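Local coordinates for putative amidohydrolase (PDB 3FEQ), which probably acts as a zinc-dependent prolidase of the amidohydrolase superfamily, hydrolysing dipeptides that end in proline, at residues His65-Ala70 against Arg106-Ala111. Numbering follows the deposited sequence.
Sequences HVHVLA and RDAGGA. With ZN (zinc ion), chain U.
His67 meets Gly109 at its ring edge and His65 meets Ala108 at a ring face, while NE2 of each histidine binds the same zinc ion. The His67 bond is 2.2 Å from NE2 to zinc. Through its other ring nitrogen, ND1, His67 donates to Gly109 O at 3.1 Å. This oxygen lies near the ring plane and is met on a lone pair. With ND1 donating its N-H, NE2 is left to bind the metal, and the two bonds together hold the ring's rotation. His65 has its CG anti to the backbone N (chi1 -160°), and the methyl of Ala108 sits over the centre of one ring face. This CH-pi contact measures 3.6 Å from Ala108 CB to the ring centroid. The zinc lies at the ring edge, and Glu250 takes the hydrogen bond from His65 ND1.

The two histidines form the HxH motif at the end of the first barrel strand, a signature of the amidohydrolase TIM barrel. Asp323 completes the residues of this zinc site. Strand 102-107 runs parallel to strand 56-66, and Ala108 N donates to Val66 O at 2.8 Å.

Asp107 ties the two loops together beyond the strands. OD2 accepts from Val68 N at 2.9 Å, nearly in line with the C-O bond. OD1 takes Ala111 N at 2.8 Å from above the carboxylate plane. The Val68 side chain crosses that of Asp107 at about a right angle, with CG2 beside OD2. Further along, Leu69 CD1 rests on the Gly110 carbonyl and approaches Ala111 CB at 4.2 Å.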
loop_
_atom_site.group_PDB
_atom_site.type_symbol
_atom_site.label_atom_id
_atom_site.label_comp_id
_atom_site.label_asym_id
_atom_site.label_seq_id
_atom_site.Cartn_x
_atom_site.Cartn_y
_atom_site.Cartn_z
ATOM N N HIS C 65 -39.679 -4.532 -4.846
ATOM C CA HIS C 65 -38.686 -3.465 -4.753
ATOM C C HIS C 65 -38.854 -2.647 -3.468
ATOM O O HIS C 65 -39.647 -1.717 -3.417
ATOM C CB HIS C 65 -38.765 -2.568 -5.997
ATOM C CG HIS C 65 -37.534 -1.754 -6.252
ATOM N ND1 HIS C 65 -36.696 -1.982 -7.322
ATOM C CD2 HIS C 65 -37.015 -0.693 -5.589
ATOM C CE1 HIS C 65 -35.708 -1.100 -7.301
ATOM N NE2 HIS C 65 -35.876 -0.308 -6.254
ATOM N N VAL C 66 -38.108 -3.003 -2.427
ATOM C CA VAL C 66 -37.995 -2.154 -1.231
ATOM C C VAL C 66 -36.541 -1.825 -0.898
ATOM O O VAL C 66 -35.627 -2.515 -1.341
ATOM C CB VAL C 66 -38.609 -2.824 0.006
ATOM C CG1 VAL C 66 -40.094 -3.006 -0.165
ATOM C CG2 VAL C 66 -37.943 -4.135 0.266
ATOM N N HIS C 67 -36.339 -0.762 -0.124
ATOM C CA HIS C 67 -35.080 -0.551 0.580
ATOM C C HIS C 67 -35.395 -0.498 2.062
ATOM O O HIS C 67 -35.709 0.553 2.616
ATOM C CB HIS C 67 -34.364 0.721 0.114
ATOM C CG HIS C 67 -34.089 0.758 -1.356
ATOM N ND1 HIS C 67 -32.909 0.308 -1.905
ATOM C CD2 HIS C 67 -34.859 1.157 -2.396
ATOM C CE1 HIS C 67 -32.963 0.425 -3.220
ATOM N NE2 HIS C 67 -34.138 0.933 -3.545
ATOM N N VAL C 68 -35.366 -1.670 2.678
ATOM C CA VAL C 68 -35.655 -1.838 4.090
ATOM C C VAL C 68 -34.792 -0.961 4.966
ATOM O O VAL C 68 -35.233 -0.520 6.012
ATOM C CB VAL C 68 -35.380 -3.265 4.486
ATOM C CG1 VAL C 68 -35.412 -3.410 5.991
ATOM C CG2 VAL C 68 -36.356 -4.194 3.787
ATOM N N LEU C 69 -33.555 -0.721 4.543
ATOM C CA LEU C 69 -32.621 0.073 5.334
ATOM C C LEU C 69 -32.670 1.585 5.077
ATOM O O LEU C 69 -32.040 2.371 5.796
ATOM C CB LEU C 69 -31.216 -0.461 5.140
ATOM C CG LEU C 69 -30.978 -1.636 6.075
ATOM C CD1 LEU C 69 -30.090 -2.623 5.410
ATOM C CD2 LEU C 69 -30.366 -1.156 7.398
ATOM N N ALA C 70 -33.441 1.990 4.073
ATOM C CA ALA C 70 -33.608 3.403 3.746
ATOM C C ALA C 70 -34.446 4.124 4.799
ATOM O O ALA C 70 -35.622 4.431 4.579
ATOM C CB ALA C 70 -34.233 3.553 2.372
ATOM N N ARG C 106 -38.459 -8.239 -1.669
ATOM C CA ARG C 106 -37.179 -8.300 -2.349
ATOM C C ARG C 106 -36.484 -6.967 -2.185
ATOM O O ARG C 106 -36.854 -6.006 -2.842
ATOM C CB ARG C 106 -37.378 -8.577 -3.828
ATOM C CG ARG C 106 -36.125 -8.964 -4.559
ATOM C CD ARG C 106 -36.448 -9.303 -6.000
ATOM N NE ARG C 106 -36.925 -8.138 -6.734
ATOM C CZ ARG C 106 -36.785 -7.975 -8.048
ATOM N NH1 ARG C 106 -36.196 -8.916 -8.792
ATOM N NH2 ARG C 106 -37.239 -6.866 -8.621
ATOM N N ASP C 107 -35.487 -6.918 -1.304
ATOM C CA ASP C 107 -34.712 -5.709 -1.053
ATOM C C ASP C 107 -33.792 -5.395 -2.225
ATOM O O ASP C 107 -33.136 -6.282 -2.766
ATOM C CB ASP C 107 -33.881 -5.862 0.227
ATOM C CG ASP C 107 -33.230 -4.559 0.665
ATOM O OD1 ASP C 107 -32.043 -4.338 0.334
ATOM O OD2 ASP C 107 -33.909 -3.765 1.348
ATOM N N ALA C 108 -33.752 -4.126 -2.613
ATOM C CA ALA C 108 -33.079 -3.727 -3.841
ATOM C C ALA C 108 -31.775 -3.032 -3.503
ATOM O O ALA C 108 -31.429 -2.026 -4.090
ATOM C CB ALA C 108 -33.987 -2.818 -4.686
ATOM N N GLY C 109 -31.053 -3.583 -2.539
ATOM C CA GLY C 109 -29.781 -3.009 -2.122
ATOM C C GLY C 109 -29.891 -2.336 -0.776
ATOM O O GLY C 109 -30.762 -1.509 -0.572
ATOM N N GLY C 110 -28.987 -2.691 0.131
ATOM C CA GLY C 110 -29.080 -2.303 1.526
ATOM C C GLY C 110 -29.040 -3.542 2.397
ATOM O O GLY C 110 -28.067 -3.771 3.114
ATOM N N ALA C 111 -30.101 -4.345 2.343
ATOM C CA ALA C 111 -30.238 -5.463 3.259
ATOM C C ALA C 111 -29.350 -6.588 2.826
ATOM O O ALA C 111 -29.220 -6.870 1.632
ATOM C CB ALA C 111 -31.657 -5.927 3.335
HETATM ZN ZN ZN U . -34.205 1.525 -5.700
#